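Local atomic coordinates of DNA endonuclease I-CeuI (Chlamydomonas eugametos, PDB entry 2EX5), a protein that cuts double-stranded DNA within a long, degenerate recognition sequence, making the staggered break that starts the homing of its group I intron. Residues I1-G5 with R89-G93; Y32-R37 with Y98-E102; N66-K70 with L179-M185. The protein carries 1 engineered substitution. All blocks are in the same frame, centred on the assembly; numbering follows the deposited sequence.

Contact 1 (I1-G5 with R89-G93); sequences ILKPG and RHVNG. Engineered in segment 89-93: R89 (natural residue Gln). With nucleotides of chain B.
A surface contact between the N-terminal tail and the end of a DNA-binding strand, this one is made by the amide of N92 against the backbone of L2. OD1 of N92 accepts the L2 N-H at 3.1 Å, a bent bond whose donor is tilted 25° from the carbonyl plane. ND2 of N92 gives the straighter bond to L2 O (176°), in the plane of both the amide and the L2 carbonyl. The N-H and C=O of L2 are thus both taken by one amide, which is fixed in its flip. With L2 CG anti to its carbonyl carbon (chi1 -50°), CD1 packs 3.6 Å from V91 CG1, while L2 CB sits at the edge of the H90 ring. On the same strand end, OP2 of DG15 of chain B takes two bonds, from H90 N at 2.7 Å and from NH1 of the engineered R89 at 2.9 Å. N92 ND2 also hydrogen-bonds to E148 OE1 of the second subunit, and I1 packs on P147 of that subunit. The tail, which precedes helix 10-26, lies at the turn between strand 79-90 and helix 94-104, with A117 against L2, H90 and V91.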
loop_
_atom_site.group_PDB
_atom_site.type_symbol
_atom_site.label_atom_id
_atom_site.label_comp_id
_atom_site.label_asym_id
_atom_site.label_seq_id
_atom_site.Cartn_x
_atom_site.Cartn_y
_atom_site.Cartn_z
ATOM N N ILE C 1 -11.348 -0.152 -16.499
ATOM C CA ILE C 1 -11.146 0.800 -15.305
ATOM C C ILE C 1 -12.462 1.221 -14.642
ATOM O O ILE C 1 -13.166 2.111 -15.106
ATOM C CB ILE C 1 -10.179 2.054 -15.621
ATOM C CG1 ILE C 1 -8.772 1.569 -15.968
ATOM C CG2 ILE C 1 -10.088 3.051 -14.434
ATOM C CD1 ILE C 1 -8.036 2.523 -16.906
ATOM N N LEU C 2 -12.790 0.582 -13.540
ATOM C CA LEU C 2 -13.944 0.976 -12.731
ATOM C C LEU C 2 -13.753 2.266 -11.907
ATOM O O LEU C 2 -12.686 2.457 -11.281
ATOM C CB LEU C 2 -14.362 -0.212 -11.834
ATOM C CG LEU C 2 -14.478 -1.477 -12.707
ATOM C CD1 LEU C 2 -14.751 -2.693 -11.847
ATOM C CD2 LEU C 2 -15.580 -1.317 -13.770
ATOM N N LYS C 3 -14.785 3.141 -11.931
ATOM C CA LYS C 3 -14.865 4.379 -11.144
ATOM C C LYS C 3 -15.176 4.000 -9.741
ATOM O O LYS C 3 -15.743 2.947 -9.521
ATOM C CB LYS C 3 -15.982 5.347 -11.675
ATOM C CG LYS C 3 -15.748 5.886 -13.117
ATOM C CD LYS C 3 -16.939 6.728 -13.719
ATOM C CE LYS C 3 -18.236 5.889 -14.162
ATOM N NZ LYS C 3 -18.126 5.220 -15.506
ATOM N N PRO C 4 -14.861 4.881 -8.769
ATOM C CA PRO C 4 -15.319 4.671 -7.398
ATOM C C PRO C 4 -16.806 4.394 -7.340
ATOM O O PRO C 4 -17.574 5.180 -7.856
ATOM C CB PRO C 4 -15.031 6.037 -6.737
ATOM C CG PRO C 4 -13.856 6.521 -7.473
ATOM C CD PRO C 4 -14.097 6.135 -8.888
ATOM N N GLY C 5 -17.199 3.281 -6.736
ATOM C CA GLY C 5 -18.605 2.971 -6.454
ATOM C C GLY C 5 -19.211 2.000 -7.442
ATOM O O GLY C 5 -20.305 1.481 -7.220
ATOM N N ARG C 89 -6.100 -5.836 -3.521
ATOM C CA ARG C 89 -6.004 -4.713 -4.458
ATOM C C ARG C 89 -7.321 -4.617 -5.191
ATOM O O ARG C 89 -7.869 -5.603 -5.578
ATOM C CB ARG C 89 -4.878 -5.008 -5.443
ATOM C CG ARG C 89 -4.339 -3.899 -6.314
ATOM C CD ARG C 89 -3.790 -2.567 -5.672
ATOM N NE ARG C 89 -3.556 -1.644 -6.774
ATOM C CZ ARG C 89 -4.409 -0.701 -7.234
ATOM N NH1 ARG C 89 -5.521 -0.414 -6.599
ATOM N NH2 ARG C 89 -4.085 0.044 -8.314
ATOM N N HIS C 90 -7.811 -3.416 -5.385
ATOM C CA HIS C 90 -8.894 -3.179 -6.310
ATOM C C HIS C 90 -8.579 -3.797 -7.670
ATOM O O HIS C 90 -7.418 -3.748 -8.160
ATOM C CB HIS C 90 -9.070 -1.682 -6.434
ATOM C CG HIS C 90 -10.173 -1.274 -7.353
ATOM N ND1 HIS C 90 -11.372 -0.760 -6.902
ATOM C CD2 HIS C 90 -10.285 -1.355 -8.698
ATOM C CE1 HIS C 90 -12.142 -0.462 -7.931
ATOM N NE2 HIS C 90 -11.508 -0.829 -9.028
ATOM N N VAL C 91 -9.598 -4.396 -8.273
ATOM C CA VAL C 91 -9.492 -4.900 -9.649
ATOM C C VAL C 91 -8.665 -4.038 -10.682
ATOM O O VAL C 91 -7.881 -4.584 -11.429
ATOM C CB VAL C 91 -10.847 -5.241 -10.238
ATOM C CG1 VAL C 91 -11.665 -3.961 -10.601
ATOM C CG2 VAL C 91 -10.578 -6.102 -11.501
ATOM N N ASN C 92 -8.797 -2.715 -10.715
ATOM C CA ASN C 92 -7.909 -1.880 -11.586
ATOM C C ASN C 92 -6.379 -2.109 -11.413
ATOM O O ASN C 92 -5.576 -1.710 -12.274
ATOM C CB ASN C 92 -8.141 -0.359 -11.462
ATOM C CG ASN C 92 -9.531 0.064 -11.615
ATOM O OD1 ASN C 92 -10.396 -0.714 -12.047
ATOM N ND2 ASN C 92 -9.816 1.321 -11.173
ATOM N N GLY C 93 -5.969 -2.780 -10.352
ATOM C CA GLY C 93 -4.573 -3.140 -10.172
ATOM C C GLY C 93 -4.215 -4.606 -10.150
ATOM O O GLY C 93 -3.095 -4.966 -9.735
ATOM P P DG B 15 -6.631 -0.738 -2.819
ATOM O OP1 DG B 15 -5.380 0.067 -2.499
ATOM O OP2 DG B 15 -6.916 -1.139 -4.220
ATOM O "O5'" DG B 15 -6.265 -2.078 -1.986
ATOM C "C5'" DG B 15 -6.479 -2.474 -0.668
ATOM C "C4'" DG B 15 -5.884 -1.635 0.431
ATOM O "O4'" DG B 15 -7.141 -1.496 1.089
ATOM C "C3'" DG B 15 -4.909 -2.385 1.369
ATOM O "O3'" DG B 15 -4.279 -1.358 2.063
ATOM C "C2'" DG B 15 -5.843 -3.259 2.116
ATOM C "C1'" DG B 15 -7.020 -2.280 2.227
ATOM N N9 DG B 15 -8.346 -2.789 2.495
ATOM C C8 DG B 15 -9.234 -3.336 1.587
ATOM N N7 DG B 15 -10.344 -3.711 2.113
ATOM C C5 DG B 15 -10.190 -3.339 3.475
ATOM C C6 DG B 15 -11.089 -3.472 4.504
ATOM O O6 DG B 15 -12.195 -3.915 4.341
ATOM N N1 DG B 15 -10.700 -3.026 5.758
ATOM C C2 DG B 15 -9.468 -2.480 5.944
ATOM N N2 DG B 15 -9.271 -2.058 7.185
ATOM N N3 DG B 15 -8.541 -2.295 4.970
ATOM C C4 DG B 15 -8.984 -2.766 3.747
#

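Contact 2 (Y32-R37 with Y98-E102); sequences YLIDLR and YLALE
Helix segments 32-37 and 98-102 run nearly antiparallel, at 169°, with their axes 11.3 Å apart, a spacing filled by large side chains. Y98 reaches across with CG anti to its backbone N, which carries the ring over to the opposite helix between L33, L36 and R37. The edge of its ring meets L33 O, with CE1 3.5 Å from that oxygen, and L33 CD2 lies 3.8 Å from the same CE1. At the far end Y98 OH accepts a hydrogen bond from R37 NH1 (2.8 Å, 162°), lying in the guanidinium plane. The arginine folds to get there: CG and CD run beside the phenol, CG 3.5 Å from Y98 CZ, and the bend at chi3 beyond them turns the guanidinium back so that NH1 meets the hydroxyl, its plane standing 77° from the ring. L101 fills the other half of the interface, its CD2 3.5 Å from L36 CD1 and also close to L33 CD2 and Y32 CE1. L36 CD1 in turn lies over the centre of the Y32 ring. L33 CD1 touches the carboxylate of E102, whose OE1 is salt-bridged to K105. Helix 10-26 packs on Y32 and L36, Y32 OH bonds to I109 N, and L101 rests on L121 of strand 118-123, placing the pair in the helical layer behind the DNA-binding sheet.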
loop_
_atom_site.group_PDB
_atom_site.type_symbol
_atom_site.label_atom_id
_atom_site.label_comp_id
_atom_site.label_asym_id
_atom_site.label_seq_id
_atom_site.Cartn_x
_atom_site.Cartn_y
_atom_site.Cartn_z
ATOM N N TYR C 32 -4.564 -21.469 -15.488
ATOM C CA TYR C 32 -5.140 -20.447 -14.557
ATOM C C TYR C 32 -4.579 -19.105 -14.960
ATOM O O TYR C 32 -5.280 -18.212 -15.242
ATOM C CB TYR C 32 -4.632 -20.830 -13.128
ATOM C CG TYR C 32 -5.227 -20.048 -12.032
ATOM C CD1 TYR C 32 -4.439 -19.651 -10.905
ATOM C CD2 TYR C 32 -6.633 -19.700 -12.074
ATOM C CE1 TYR C 32 -5.047 -18.863 -9.879
ATOM C CE2 TYR C 32 -7.241 -18.900 -11.030
ATOM C CZ TYR C 32 -6.449 -18.516 -9.939
ATOM O OH TYR C 32 -7.048 -17.784 -8.935
ATOM N N LEU C 33 -3.278 -18.946 -15.058
ATOM C CA LEU C 33 -2.735 -17.684 -15.542
ATOM C C LEU C 33 -3.326 -17.139 -16.896
ATOM O O LEU C 33 -3.661 -15.956 -17.036
ATOM C CB LEU C 33 -1.240 -17.950 -15.690
ATOM C CG LEU C 33 -0.475 -18.231 -14.367
ATOM C CD1 LEU C 33 1.049 -18.346 -14.529
ATOM C CD2 LEU C 33 -0.805 -17.228 -13.359
ATOM N N ILE C 34 -3.472 -18.017 -17.884
ATOM C CA ILE C 34 -4.029 -17.711 -19.187
ATOM C C ILE C 34 -5.440 -17.252 -19.071
ATOM O O ILE C 34 -5.811 -16.271 -19.651
ATOM C CB ILE C 34 -4.070 -19.000 -20.098
ATOM C CG1 ILE C 34 -2.703 -19.293 -20.725
ATOM C CG2 ILE C 34 -5.159 -18.869 -21.320
ATOM C CD1 ILE C 34 -2.565 -20.866 -21.185
ATOM N N ASP C 35 -6.236 -17.951 -18.288
ATOM C CA ASP C 35 -7.626 -17.525 -18.042
ATOM C C ASP C 35 -7.740 -16.144 -17.370
ATOM O O ASP C 35 -8.580 -15.315 -17.709
ATOM C CB ASP C 35 -8.327 -18.588 -17.158
ATOM C CG ASP C 35 -8.603 -19.905 -17.893
ATOM O OD1 ASP C 35 -8.564 -19.991 -19.176
ATOM O OD2 ASP C 35 -8.863 -20.868 -17.146
ATOM N N LEU C 36 -6.868 -15.890 -16.407
ATOM C CA LEU C 36 -6.886 -14.576 -15.719
ATOM C C LEU C 36 -6.397 -13.523 -16.667
ATOM O O LEU C 36 -6.983 -12.434 -16.737
ATOM C CB LEU C 36 -6.023 -14.578 -14.416
ATOM C CG LEU C 36 -6.624 -15.517 -13.351
ATOM C CD1 LEU C 36 -5.465 -15.989 -12.445
ATOM C CD2 LEU C 36 -7.805 -14.930 -12.556
ATOM N N ARG C 37 -5.315 -13.826 -17.397
ATOM C CA ARG C 37 -4.859 -12.853 -18.385
ATOM C C ARG C 37 -5.999 -12.472 -19.268
ATOM O O ARG C 37 -6.228 -11.302 -19.529
ATOM C CB ARG C 37 -3.707 -13.358 -19.226
ATOM C CG ARG C 37 -2.404 -12.955 -18.608
ATOM C CD ARG C 37 -1.138 -13.065 -19.515
ATOM N NE ARG C 37 -1.201 -14.088 -20.554
ATOM C CZ ARG C 37 -0.893 -15.385 -20.417
ATOM N NH1 ARG C 37 -0.534 -15.936 -19.243
ATOM N NH2 ARG C 37 -0.979 -16.161 -21.482
ATOM N N TYR C 98 -1.349 -10.302 -10.568
ATOM C CA TYR C 98 -0.916 -11.278 -11.600
ATOM C C TYR C 98 0.613 -11.467 -11.562
ATOM O O TYR C 98 1.136 -12.582 -11.485
ATOM C CB TYR C 98 -1.438 -10.844 -12.989
ATOM C CG TYR C 98 -1.077 -11.840 -14.040
ATOM C CD1 TYR C 98 -1.884 -12.931 -14.270
ATOM C CD2 TYR C 98 0.106 -11.726 -14.776
ATOM C CE1 TYR C 98 -1.524 -13.929 -15.191
ATOM C CE2 TYR C 98 0.453 -12.694 -15.718
ATOM C CZ TYR C 98 -0.389 -13.772 -15.916
ATOM O OH TYR C 98 -0.059 -14.755 -16.778
ATOM N N LEU C 99 1.320 -10.372 -11.471
ATOM C CA LEU C 99 2.773 -10.464 -11.223
ATOM C C LEU C 99 3.098 -11.319 -9.996
ATOM O O LEU C 99 3.894 -12.263 -10.121
ATOM C CB LEU C 99 3.386 -9.078 -11.089
ATOM C CG LEU C 99 4.774 -8.605 -11.472
ATOM C CD1 LEU C 99 5.272 -7.625 -10.386
ATOM C CD2 LEU C 99 5.840 -9.754 -11.876
ATOM N N ALA C 100 2.504 -11.047 -8.796
ATOM C CA ALA C 100 2.751 -11.971 -7.643
ATOM C C ALA C 100 2.532 -13.464 -7.941
ATOM O O ALA C 100 3.362 -14.321 -7.601
ATOM C CB ALA C 100 1.884 -11.568 -6.444
ATOM N N LEU C 101 1.374 -13.782 -8.529
ATOM C CA LEU C 101 1.003 -15.170 -8.962
ATOM C C LEU C 101 2.110 -15.767 -9.822
ATOM O O LEU C 101 2.662 -16.869 -9.594
ATOM C CB LEU C 101 -0.280 -15.024 -9.767
ATOM C CG LEU C 101 -1.537 -15.874 -9.560
ATOM C CD1 LEU C 101 -1.891 -16.160 -8.053
ATOM C CD2 LEU C 101 -2.711 -15.305 -10.327
ATOM N N GLU C 102 2.507 -14.938 -10.792
ATOM C CA GLU C 102 3.575 -15.294 -11.723
ATOM C C GLU C 102 4.895 -15.519 -10.969
ATOM O O GLU C 102 5.523 -16.539 -11.197
ATOM C CB GLU C 102 3.612 -14.293 -12.888
ATOM C CG GLU C 102 4.498 -14.707 -13.982
ATOM C CD GLU C 102 3.826 -15.464 -15.087
ATOM O OE1 GLU C 102 4.101 -16.664 -15.216
ATOM O OE2 GLU C 102 3.041 -14.895 -15.810
#

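Contact 3 (N66-K70 with L179-M185). With nucleotides of chain B.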
loop_
_atom_site.group_PDB
_atom_site.type_symbol
_atom_site.label_atom_id
_atom_site.label_comp_id
_atom_site.label_asym_id
_atom_site.label_seq_id
_atom_site.Cartn_x
_atom_site.Cartn_y
_atom_site.Cartn_z
ATOM N N ASN C 66 -0.159 -13.193 8.253
ATOM C CA ASN C 66 -0.922 -13.110 9.500
ATOM C C ASN C 66 -1.197 -14.462 10.104
ATOM O O ASN C 66 -1.036 -15.492 9.434
ATOM C CB ASN C 66 -2.161 -12.243 9.295
ATOM C CG ASN C 66 -3.088 -12.807 8.183
ATOM O OD1 ASN C 66 -3.256 -12.167 7.106
ATOM N ND2 ASN C 66 -3.697 -13.948 8.467
ATOM N N ILE C 67 -1.521 -14.495 11.382
ATOM C CA ILE C 67 -1.725 -15.733 12.068
ATOM C C ILE C 67 -2.989 -15.603 12.815
ATOM O O ILE C 67 -3.170 -14.695 13.693
ATOM C CB ILE C 67 -0.483 -16.067 13.083
ATOM C CG1 ILE C 67 0.829 -16.332 12.295
ATOM C CG2 ILE C 67 -0.821 -17.356 13.998
ATOM C CD1 ILE C 67 2.065 -16.034 13.082
ATOM N N SER C 68 -3.883 -16.526 12.541
ATOM C CA SER C 68 -5.137 -16.557 13.217
ATOM C C SER C 68 -5.277 -17.717 14.228
ATOM O O SER C 68 -4.719 -18.806 14.015
ATOM C CB SER C 68 -6.202 -16.527 12.140
ATOM O OG SER C 68 -7.398 -16.889 12.773
ATOM N N THR C 69 -5.979 -17.490 15.361
ATOM C CA THR C 69 -6.133 -18.521 16.346
ATOM C C THR C 69 -7.581 -18.655 16.655
ATOM O O THR C 69 -8.200 -17.714 17.134
ATOM C CB THR C 69 -5.297 -18.282 17.629
ATOM O OG1 THR C 69 -3.932 -18.405 17.301
ATOM C CG2 THR C 69 -5.583 -19.375 18.719
ATOM N N LYS C 70 -8.120 -19.855 16.412
ATOM C CA LYS C 70 -9.575 -20.019 16.312
ATOM C C LYS C 70 -10.025 -21.369 16.810
ATOM O O LYS C 70 -9.289 -22.341 16.785
ATOM C CB LYS C 70 -10.020 -19.814 14.866
ATOM C CG LYS C 70 -9.171 -20.731 13.986
ATOM C CD LYS C 70 -9.644 -20.840 12.549
ATOM C CE LYS C 70 -9.330 -19.646 11.701
ATOM N NZ LYS C 70 -9.549 -20.241 10.352
ATOM N N LEU C 179 1.676 -20.137 20.882
ATOM C CA LEU C 179 0.686 -19.125 21.210
ATOM C C LEU C 179 1.305 -17.750 21.496
ATOM O O LEU C 179 0.771 -16.694 21.042
ATOM C CB LEU C 179 -0.188 -19.621 22.383
ATOM C CG LEU C 179 -1.615 -20.125 22.184
ATOM C CD1 LEU C 179 -2.057 -20.253 20.694
ATOM C CD2 LEU C 179 -1.991 -21.367 23.022
ATOM N N PRO C 180 2.460 -17.728 22.206
ATOM C CA PRO C 180 3.123 -16.433 22.423
ATOM C C PRO C 180 3.585 -15.755 21.158
ATOM O O PRO C 180 3.571 -14.569 21.106
ATOM C CB PRO C 180 4.354 -16.795 23.298
ATOM C CG PRO C 180 3.978 -18.028 24.035
ATOM C CD PRO C 180 3.175 -18.823 22.934
ATOM N N ILE C 181 4.047 -16.474 20.151
ATOM C CA ILE C 181 4.332 -15.781 18.856
ATOM C C ILE C 181 3.051 -15.243 18.228
ATOM O O ILE C 181 3.028 -14.095 17.761
ATOM C CB ILE C 181 5.004 -16.749 17.816
ATOM C CG1 ILE C 181 6.409 -17.149 18.269
ATOM C CG2 ILE C 181 5.023 -16.092 16.494
ATOM C CD1 ILE C 181 6.786 -18.556 17.706
ATOM N N TRP C 182 2.003 -16.068 18.162
ATOM C CA TRP C 182 0.687 -15.559 17.708
ATOM C C TRP C 182 0.262 -14.262 18.351
ATOM O O TRP C 182 -0.144 -13.312 17.697
ATOM C CB TRP C 182 -0.406 -16.614 17.936
ATOM C CG TRP C 182 -1.830 -16.025 18.053
ATOM C CD1 TRP C 182 -2.617 -15.602 17.049
ATOM C CD2 TRP C 182 -2.616 -15.916 19.246
ATOM N NE1 TRP C 182 -3.809 -15.103 17.532
ATOM C CE2 TRP C 182 -3.865 -15.384 18.880
ATOM C CE3 TRP C 182 -2.380 -16.220 20.600
ATOM C CZ2 TRP C 182 -4.888 -15.102 19.842
ATOM C CZ3 TRP C 182 -3.415 -15.981 21.538
ATOM C CH2 TRP C 182 -4.633 -15.423 21.156
ATOM N N ASP C 183 0.329 -14.258 19.696
ATOM C CA ASP C 183 -0.057 -13.118 20.541
ATOM C C ASP C 183 0.740 -11.855 20.184
ATOM O O ASP C 183 0.179 -10.810 20.057
ATOM C CB ASP C 183 0.284 -13.466 22.043
ATOM C CG ASP C 183 0.048 -12.279 22.971
ATOM O OD1 ASP C 183 -1.082 -11.774 22.967
ATOM O OD2 ASP C 183 1.000 -11.854 23.657
ATOM N N GLN C 184 2.067 -11.964 20.068
ATOM C CA GLN C 184 2.987 -10.808 19.697
ATOM C C GLN C 184 2.689 -10.286 18.276
ATOM O O GLN C 184 2.810 -9.078 17.983
ATOM C CB GLN C 184 4.446 -11.316 19.750
ATOM C CG GLN C 184 5.042 -11.452 21.141
ATOM C CD GLN C 184 6.105 -12.563 21.317
ATOM O OE1 GLN C 184 6.135 -13.248 22.370
ATOM N NE2 GLN C 184 7.007 -12.717 20.325
ATOM N N MET C 185 2.253 -11.161 17.373
ATOM C CA MET C 185 1.932 -10.667 15.991
ATOM C C MET C 185 0.528 -10.152 15.789
ATOM O O MET C 185 0.171 -9.655 14.647
ATOM C CB MET C 185 2.188 -11.736 14.960
ATOM C CG MET C 185 3.550 -12.371 15.098
ATOM S SD MET C 185 3.697 -13.651 13.875
ATOM C CE MET C 185 3.655 -12.570 12.377
ATOM P P DC B 19 -8.854 -14.051 14.830
ATOM O OP1 DC B 19 -9.145 -13.536 16.204
ATOM O OP2 DC B 19 -7.761 -15.102 14.839
ATOM O "O5'" DC B 19 -10.156 -14.562 14.138
ATOM C "C5'" DC B 19 -11.232 -13.674 13.938
ATOM C "C4'" DC B 19 -12.428 -14.537 13.527
ATOM O "O4'" DC B 19 -12.350 -14.727 12.086
ATOM C "C3'" DC B 19 -12.438 -15.939 14.096
ATOM O "O3'" DC B 19 -13.795 -16.084 14.569
ATOM C "C2'" DC B 19 -12.068 -16.868 12.900
ATOM C "C1'" DC B 19 -12.471 -16.048 11.659
ATOM N N1 DC B 19 -11.529 -16.134 10.420
ATOM C C2 DC B 19 -12.075 -16.482 9.213
ATOM O O2 DC B 19 -13.298 -16.774 9.173
ATOM N N3 DC B 19 -11.251 -16.600 8.123
ATOM C C4 DC B 19 -9.951 -16.391 8.169
ATOM N N4 DC B 19 -9.267 -16.508 7.009
ATOM C C5 DC B 19 -9.363 -16.012 9.398
ATOM C C6 DC B 19 -10.178 -15.919 10.471
ATOM P P DG B 20 -14.519 -17.494 14.849
ATOM O OP1 DG B 20 -15.754 -17.069 15.549
ATOM O OP2 DG B 20 -13.690 -18.558 15.435
ATOM O "O5'" DG B 20 -15.138 -17.968 13.429
ATOM C "C5'" DG B 20 -16.142 -17.276 12.609
ATOM C "C4'" DG B 20 -16.697 -18.403 11.759
ATOM O "O4'" DG B 20 -15.945 -18.595 10.503
ATOM C "C3'" DG B 20 -16.742 -19.760 12.514
ATOM O "O3'" DG B 20 -18.111 -20.156 12.563
ATOM C "C2'" DG B 20 -15.915 -20.742 11.721
ATOM C "C1'" DG B 20 -15.599 -20.007 10.414
ATOM N N9 DG B 20 -14.210 -19.993 9.959
ATOM C C8 DG B 20 -13.106 -19.761 10.713
ATOM N N7 DG B 20 -12.031 -19.755 9.964
ATOM C C5 DG B 20 -12.461 -20.022 8.679
ATOM C C6 DG B 20 -11.711 -20.175 7.495
ATOM O O6 DG B 20 -10.494 -20.041 7.363
ATOM N N1 DG B 20 -12.483 -20.454 6.410
ATOM C C2 DG B 20 -13.822 -20.582 6.485
ATOM N N2 DG B 20 -14.408 -20.849 5.291
ATOM N N3 DG B 20 -14.542 -20.479 7.621
ATOM C C4 DG B 20 -13.784 -20.162 8.660
ATOM P P DC B 18 -3.924 -10.030 12.696
ATOM O OP1 DC B 18 -4.354 -9.794 14.083
ATOM O OP2 DC B 18 -2.490 -10.032 12.391
ATOM O "O5'" DC B 18 -4.350 -11.469 12.165
ATOM C "C5'" DC B 18 -5.414 -12.404 12.560
ATOM C "C4'" DC B 18 -6.827 -11.827 12.439
ATOM O "O4'" DC B 18 -7.068 -11.406 11.082
ATOM C "C3'" DC B 18 -7.962 -12.810 12.695
ATOM O "O3'" DC B 18 -8.265 -12.770 14.088
ATOM C "C2'" DC B 18 -9.155 -12.359 11.815
ATOM C "C1'" DC B 18 -8.386 -11.729 10.672
ATOM N N1 DC B 18 -8.275 -12.407 9.258
ATOM C C2 DC B 18 -9.462 -12.525 8.563
ATOM O O2 DC B 18 -10.414 -12.177 9.231
ATOM N N3 DC B 18 -9.524 -13.024 7.267
ATOM C C4 DC B 18 -8.373 -13.348 6.686
ATOM N N4 DC B 18 -8.488 -13.841 5.449
ATOM C C5 DC B 18 -7.113 -13.260 7.366
ATOM C C6 DC B 18 -7.086 -12.790 8.670
HETATM O O HOH W 1 -1.481 -12.830 15.158
HETATM O O HOH W 2 -0.976 -11.996 12.671
#
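Strand 66-70 and helix 179-185 cross at -118°, their axes 8.5 Å apart at closest approach, the CA atoms of I67 and W182 being the nearest pair. The side chain of T69 sits over one face of the W182 indole: its CB lies 3.6 Å from the centroid of the five-membered ring, 19° off the normal, in a CH-pi contact. T69 OG1 lies over the same face. In W182, CG lies anti to the backbone N (chi1 156°), which carries the indole from the helix to the strand, where I67 O comes up to the ring edge in plane, 3.5 Å from CD1. I67 CG2 packs on that same CD1 at 4.0 Å, and T69 CG2 meets L179 CD1. Were W182 replaced by alanine, T69 would probably lose the aromatic face it packs on, and a gap would open between strand and helix.

Two waters complete the seam. One lies 2.9 Å from both I67 O and W182 O; the other accepts from I67 N and lies within bonding distance of M185 O and OP2 of DC18 of chain B. The other side of the strand faces the DNA. S68 OG and T69 N both donate to OP2 of DC19 of chain B, the hydroxyl at 2.8 Å, so one phosphate oxygen is held by side chain and backbone together. K70 NZ donates to N7 of DG20 of chain B at 2.6 Å and more weakly to O6, reading two acceptors on the guanine's major-groove edge. The side chains are therefore divided by strand face, I67 and T69 turned to the helix and S68 and K70 to the DNA, while the second water ties the backbones of strand and helix to the DC18 phosphate of chain B.

Contacts 2 and 3 are buried, whereas contact 1 lies at the surface, where the second subunit also joins in. Contacts 1 and 3 reach the same antiparallel sheet through its neighbouring strands 79-90 and 63-71, on opposite sides of the chain's centre, and both touch DNA of chain B; contact 2 joins two helices, about 8 Å from the nucleic acid at its nearest atom. Helix 94-104 of contact 2 follows directly on strand 79-90 of contact 1. Their chemistry follows their place: an amide pairing with backbone in contact 1, leucine packing around one arginine-tyrosine bond in contact 2, and an aromatic face with bridging waters in contact 3.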